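Periplasmic binding protein (Sulfurospirillum deleyianum, PDB 4PAG) probably binds a small solute in the periplasm, perhaps of the iron-chelate or vitamin B12 class, and passes it to a partner ABC transporter. Local coordinates at residues 152-157 with 280-285; 191-196 with 275-280. All coordinates share one frame; numbering follows the deposited sequence.

Interaction 1: 152-157 with 280-285; sequences QTYLDE and GAHWIA
The side chains of His-282 and Tyr-154 cross at about a right angle, and their rings form an oblique pair, neither stacked nor edge-to-face, with centroids 5.5 Å apart and planes at 74°. The imidazole leads with its NE2 corner, which bonds to the main chain: NE2 of His-282 donates to O of Tyr-154 at 2.8 Å, with an N-H...O angle of 160°. That oxygen lies near the imidazole plane, whereas the donor stands above the carbonyl plane. A side chain thereby ties helix 277-288 to helix 141-163, whose length and place between the two sets of strands are consistent with the long helix that joins the lobes in this class of binding protein. Tyr-154 has CG beside the backbone N (chi1 -82°), a turn that brings its CD2 to 4.1 Å from CD2 of His-282. Across the histidine ring, ND1 is hydrogen-bonded to OH of Tyr-293, and two engaged nitrogens fix the ring's rotation. Glu-157, extended beyond CG, sets its carboxylate nearly perpendicular to the imidazole, OE1 lying 4.1 Å from CE1 of His-282. The same OE1 forms a salt bridge with Lys-300, which also makes a cation-pi contact with Tyr-154.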
loop_
_atom_site.group_PDB
_atom_site.type_symbol
_atom_site.label_atom_id
_atom_site.label_comp_id
_atom_site.label_asym_id
_atom_site.label_seq_id
_atom_site.Cartn_x
_atom_site.Cartn_y
_atom_site.Cartn_z
ATOM N N GLN A 152 11.778 -9.438 2.096
ATOM C CA GLN A 152 12.351 -10.359 1.112
ATOM C C GLN A 152 11.826 -11.786 1.295
ATOM O O GLN A 152 11.426 -12.443 0.324
ATOM C CB GLN A 152 13.889 -10.352 1.188
ATOM C CG GLN A 152 14.563 -11.096 0.047
ATOM C CD GLN A 152 14.323 -10.416 -1.283
ATOM O OE1 GLN A 152 14.917 -9.381 -1.574
ATOM N NE2 GLN A 152 13.435 -10.980 -2.089
ATOM N N THR A 153 11.815 -12.260 2.535
ATOM C CA THR A 153 11.329 -13.607 2.836
ATOM C C THR A 153 9.868 -13.787 2.443
ATOM O O THR A 153 9.522 -14.753 1.766
ATOM C CB THR A 153 11.490 -13.920 4.330
ATOM O OG1 THR A 153 12.879 -13.871 4.653
ATOM C CG2 THR A 153 10.934 -15.301 4.684
ATOM N N TYR A 154 9.017 -12.858 2.863
ATOM C CA TYR A 154 7.583 -12.956 2.564
ATOM C C TYR A 154 7.334 -12.912 1.061
ATOM O O TYR A 154 6.536 -13.695 0.528
ATOM C CB TYR A 154 6.806 -11.837 3.258
ATOM C CG TYR A 154 6.474 -12.087 4.704
ATOM C CD1 TYR A 154 7.343 -12.777 5.545
ATOM C CD2 TYR A 154 5.292 -11.605 5.244
ATOM C CE1 TYR A 154 7.029 -12.986 6.881
ATOM C CE2 TYR A 154 4.971 -11.806 6.570
ATOM C CZ TYR A 154 5.838 -12.494 7.386
ATOM O OH TYR A 154 5.502 -12.686 8.703
ATOM N N LEU A 155 8.025 -12.010 0.377
ATOM C CA LEU A 155 7.878 -11.872 -1.069
ATOM C C LEU A 155 8.357 -13.115 -1.835
ATOM O O LEU A 155 7.710 -13.545 -2.799
ATOM C CB LEU A 155 8.611 -10.620 -1.552
ATOM C CG LEU A 155 7.954 -9.306 -1.117
ATOM C CD1 LEU A 155 8.950 -8.155 -1.198
ATOM C CD2 LEU A 155 6.706 -8.998 -1.941
ATOM N N ASP A 156 9.475 -13.696 -1.400
ATOM C CA ASP A 156 10.005 -14.920 -2.021
ATOM C C ASP A 156 9.069 -16.110 -1.801
ATOM O O ASP A 156 8.835 -16.894 -2.716
ATOM C CB ASP A 156 11.399 -15.249 -1.471
ATOM C CG ASP A 156 12.472 -14.276 -1.951
ATOM O OD1 ASP A 156 12.196 -13.458 -2.859
ATOM O OD2 ASP A 156 13.604 -14.330 -1.415
ATOM N N GLU A 157 8.541 -16.245 -0.589
ATOM C CA GLU A 157 7.580 -17.305 -0.283
ATOM C C GLU A 157 6.351 -17.217 -1.172
ATOM O O GLU A 157 5.863 -18.228 -1.673
ATOM C CB GLU A 157 7.118 -17.225 1.170
ATOM C CG GLU A 157 8.143 -17.675 2.185
ATOM C CD GLU A 157 7.725 -17.345 3.602
ATOM O OE1 GLU A 157 6.810 -16.503 3.785
ATOM O OE2 GLU A 157 8.307 -17.932 4.536
ATOM N N GLY A 280 -0.317 -7.883 2.947
ATOM C CA GLY A 280 -1.600 -7.866 2.255
ATOM C C GLY A 280 -1.708 -8.841 1.103
ATOM O O GLY A 280 -2.766 -9.426 0.884
ATOM N N ALA A 281 -0.625 -9.015 0.348
ATOM C CA ALA A 281 -0.635 -9.972 -0.765
ATOM C C ALA A 281 -0.740 -11.412 -0.256
ATOM O O ALA A 281 -1.371 -12.254 -0.897
ATOM C CB ALA A 281 0.589 -9.794 -1.637
ATOM N N HIS A 282 -0.148 -11.691 0.901
ATOM C CA HIS A 282 -0.332 -13.000 1.543
ATOM C C HIS A 282 -1.777 -13.205 1.981
ATOM O O HIS A 282 -2.362 -14.278 1.758
ATOM C CB HIS A 282 0.609 -13.185 2.732
ATOM C CG HIS A 282 1.953 -13.706 2.349
ATOM N ND1 HIS A 282 2.200 -15.047 2.159
ATOM C CD2 HIS A 282 3.120 -13.068 2.099
ATOM C CE1 HIS A 282 3.464 -15.215 1.815
ATOM N NE2 HIS A 282 4.042 -14.028 1.771
ATOM N N TRP A 283 -2.350 -12.184 2.603
ATOM C CA TRP A 283 -3.764 -12.223 2.980
ATOM C C TRP A 283 -4.648 -12.505 1.762
ATOM O O TRP A 283 -5.523 -13.387 1.807
ATOM C CB TRP A 283 -4.170 -10.920 3.664
ATOM C CG TRP A 283 -5.634 -10.825 3.938
ATOM C CD1 TRP A 283 -6.318 -11.436 4.951
ATOM C CD2 TRP A 283 -6.600 -10.084 3.191
ATOM N NE1 TRP A 283 -7.645 -11.114 4.883
ATOM C CE2 TRP A 283 -7.851 -10.293 3.808
ATOM C CE3 TRP A 283 -6.536 -9.270 2.057
ATOM C CZ2 TRP A 283 -9.022 -9.706 3.340
ATOM C CZ3 TRP A 283 -7.706 -8.700 1.583
ATOM C CH2 TRP A 283 -8.932 -8.919 2.228
ATOM N N ILE A 284 -4.415 -11.774 0.672
ATOM C CA ILE A 284 -5.123 -12.040 -0.593
ATOM C C ILE A 284 -4.927 -13.496 -1.068
ATOM O O ILE A 284 -5.900 -14.170 -1.448
ATOM C CB ILE A 284 -4.692 -11.070 -1.722
ATOM C CG1 ILE A 284 -5.179 -9.646 -1.430
ATOM C CG2 ILE A 284 -5.257 -11.510 -3.060
ATOM C CD1 ILE A 284 -4.474 -8.592 -2.260
ATOM N N ALA A 285 -3.685 -13.977 -1.069
ATOM C CA ALA A 285 -3.406 -15.357 -1.497
ATOM C C ALA A 285 -4.186 -16.384 -0.669
ATOM O O ALA A 285 -4.710 -17.374 -1.210
ATOM C CB ALA A 285 -1.912 -15.647 -1.428
#

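Interaction 2: 191-196 with 275-280; sequences HSEPLA and FMRILG
NH2 of Arg-277 is gripped by two main-chain oxygens, those of Phe-190 and Thr-269, while a third, O of His-191, lies 3.6 Å from the same NH2, obliquely to the guanidinium. This buried arginine joins helix 277-288 to the short helix 193-197, which sits on the connection between the neighbouring parallel strands 172-176 and 201-202 of one alpha/beta lobe of the binding protein. The flat group is held from above as well as at its rim. Pro-194 lays its ring against one guanidinium face, with CD over the centre and 3.4 Å from CZ of Arg-277, while CG of the proline comes 3.5 Å from NE of the arginine. In plane with the guanidinium, CA of His-191 closes on an edge. The arginine reaches this place as a straight chain from CG to NE.

Glu-193 approaches differently. Its CG stands anti to the backbone N (chi1 -173°) and the chain then bends at chi2 (-96°), returning OE1 to 3.7 Å from NH1 of Arg-277. The salt bridge is long and electrostatic alone: OE1 stands off the plane of the guanidinium, away from the line of its N-H bonds, and is hydrogen-bonded to Ser-124 OG instead. A methionine in place of Arg-277 would be likely to leave the oxygens of Phe-190 and Thr-269 without their shared donor and Glu-193 without its nearby positive charge. The imidazole of His-191 has partners of its own, Asp-270 at ND1 and the carbonyl of Val-211 at NE2. Next to Arg-277 in the chain, O of the selenomethionine Met-276 accepts from two amides, Leu-279 N and Gly-280 N, the latter at 2.8 Å.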
loop_
_atom_site.group_PDB
_atom_site.type_symbol
_atom_site.label_atom_id
_atom_site.label_comp_id
_atom_site.label_asym_id
_atom_site.label_seq_id
_atom_site.Cartn_x
_atom_site.Cartn_y
_atom_site.Cartn_z
ATOM N N HIS A 191 -2.885 0.303 -8.264
ATOM C CA HIS A 191 -3.924 0.079 -7.255
ATOM C C HIS A 191 -4.316 -1.387 -7.051
ATOM O O HIS A 191 -4.834 -1.732 -5.988
ATOM C CB HIS A 191 -5.163 0.895 -7.605
ATOM C CG HIS A 191 -4.955 2.373 -7.485
ATOM N ND1 HIS A 191 -4.694 2.987 -6.279
ATOM C CD2 HIS A 191 -4.953 3.354 -8.415
ATOM C CE1 HIS A 191 -4.556 4.288 -6.471
ATOM N NE2 HIS A 191 -4.710 4.535 -7.760
ATOM N N SER A 192 -4.074 -2.237 -8.051
ATOM C CA SER A 192 -4.440 -3.664 -7.989
ATOM C C SER A 192 -3.256 -4.641 -7.980
ATOM O O SER A 192 -3.456 -5.851 -7.893
ATOM C CB SER A 192 -5.355 -4.018 -9.164
ATOM O OG SER A 192 -4.679 -3.862 -10.395
ATOM N N GLU A 193 -2.036 -4.116 -8.041
ATOM C CA GLU A 193 -0.814 -4.933 -8.097
ATOM C C GLU A 193 -0.748 -6.151 -7.145
ATOM O O GLU A 193 -0.360 -7.231 -7.592
ATOM C CB GLU A 193 0.422 -4.040 -7.893
ATOM C CG GLU A 193 1.754 -4.748 -8.093
ATOM C CD GLU A 193 2.392 -5.244 -6.801
ATOM O OE1 GLU A 193 1.880 -4.936 -5.698
ATOM O OE2 GLU A 193 3.433 -5.939 -6.885
ATOM N N PRO A 194 -1.107 -5.988 -5.847
ATOM C CA PRO A 194 -0.960 -7.127 -4.942
ATOM C C PRO A 194 -1.955 -8.251 -5.229
ATOM O O PRO A 194 -1.702 -9.395 -4.862
ATOM C CB PRO A 194 -1.222 -6.525 -3.561
ATOM C CG PRO A 194 -2.007 -5.291 -3.814
ATOM C CD PRO A 194 -1.509 -4.770 -5.120
ATOM N N LEU A 195 -3.064 -7.923 -5.886
ATOM C CA LEU A 195 -4.027 -8.946 -6.304
ATOM C C LEU A 195 -3.406 -9.866 -7.359
ATOM O O LEU A 195 -3.583 -11.083 -7.319
ATOM C CB LEU A 195 -5.305 -8.296 -6.825
ATOM C CG LEU A 195 -6.086 -7.497 -5.773
ATOM C CD1 LEU A 195 -6.936 -6.407 -6.411
ATOM C CD2 LEU A 195 -6.964 -8.430 -4.970
ATOM N N ALA A 196 -2.665 -9.282 -8.291
ATOM C CA ALA A 196 -1.939 -10.060 -9.301
ATOM C C ALA A 196 -0.731 -10.772 -8.696
ATOM O O ALA A 196 -0.428 -11.910 -9.058
ATOM C CB ALA A 196 -1.501 -9.156 -10.440
ATOM N N PHE A 275 4.140 -0.589 1.461
ATOM C CA PHE A 275 4.824 -1.761 1.996
ATOM C C PHE A 275 3.891 -2.748 2.726
ATOM O O PHE A 275 4.248 -3.908 2.908
ATOM C CB PHE A 275 5.917 -1.308 2.964
ATOM C CG PHE A 275 5.380 -0.856 4.276
ATOM C CD1 PHE A 275 4.983 0.451 4.463
ATOM C CD2 PHE A 275 5.220 -1.764 5.321
ATOM C CE1 PHE A 275 4.452 0.857 5.680
ATOM C CE2 PHE A 275 4.689 -1.365 6.527
ATOM C CZ PHE A 275 4.306 -0.046 6.713
HETATM N N MSE A 276 2.718 -2.297 3.163
HETATM C CA MSE A 276 1.739 -3.201 3.800
HETATM C C MSE A 276 1.398 -4.376 2.906
HETATM O O MSE A 276 0.958 -5.433 3.391
HETATM C CB MSE A 276 0.429 -2.484 4.123
HETATM C CG MSE A 276 0.544 -1.368 5.151
HETATM SE SE MSE A 276 1.091 -2.018 6.928
HETATM C CE MSE A 276 -0.511 -3.075 7.393
ATOM N N ARG A 277 1.603 -4.211 1.600
ATOM C CA ARG A 277 1.368 -5.282 0.618
ATOM C C ARG A 277 2.223 -6.526 0.836
ATOM O O ARG A 277 1.841 -7.628 0.419
ATOM C CB ARG A 277 1.569 -4.757 -0.798
ATOM C CG ARG A 277 0.476 -3.800 -1.223
ATOM C CD ARG A 277 0.845 -2.975 -2.447
ATOM N NE ARG A 277 -0.359 -2.334 -2.948
ATOM C CZ ARG A 277 -0.492 -1.720 -4.116
ATOM N NH1 ARG A 277 0.534 -1.604 -4.961
ATOM N NH2 ARG A 277 -1.680 -1.207 -4.438
ATOM N N ILE A 278 3.373 -6.351 1.487
ATOM C CA ILE A 278 4.186 -7.477 1.935
ATOM C C ILE A 278 3.321 -8.505 2.687
ATOM O O ILE A 278 3.458 -9.710 2.479
ATOM C CB ILE A 278 5.338 -6.976 2.826
ATOM C CG1 ILE A 278 6.350 -6.219 1.961
ATOM C CG2 ILE A 278 6.021 -8.125 3.551
ATOM C CD1 ILE A 278 7.174 -5.208 2.735
ATOM N N LEU A 279 2.431 -8.009 3.542
ATOM C CA LEU A 279 1.481 -8.849 4.266
ATOM C C LEU A 279 0.168 -8.991 3.498
ATOM O O LEU A 279 -0.401 -10.085 3.420
ATOM C CB LEU A 279 1.202 -8.251 5.642
ATOM C CG LEU A 279 0.154 -8.949 6.505
ATOM C CD1 LEU A 279 0.635 -10.326 6.909
ATOM C CD2 LEU A 279 -0.152 -8.107 7.733
ATOM N N GLY A 280 -0.317 -7.883 2.947
ATOM C CA GLY A 280 -1.600 -7.866 2.255
ATOM C C GLY A 280 -1.708 -8.841 1.103
ATOM O O GLY A 280 -2.766 -9.426 0.884
#

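Overall arrangement
Both interactions draw on helix 277-288 and meet at Gly-280, which belongs to each; their centres are about 8 Å apart. Along the chain the order is 152-157, 191-196, 275-280 and 280-285, so that interaction 2 is formed within the span that interaction 1 brackets. Interaction 2 lies closer to the centre of the chain, at about 6 Å against 13 Å. The two are joined by direct packing: Ile-284 CD1 touches Leu-195 CD2 at 3.7 Å, and Tyr-154 CB meets Ile-278 CG2 at 3.8 Å. One helix late in the sequence thus binds helix 141-163 to helix 193-197, consistent with the long helix, probably the link between lobes, being fixed to the lobe that holds the parallel sheet.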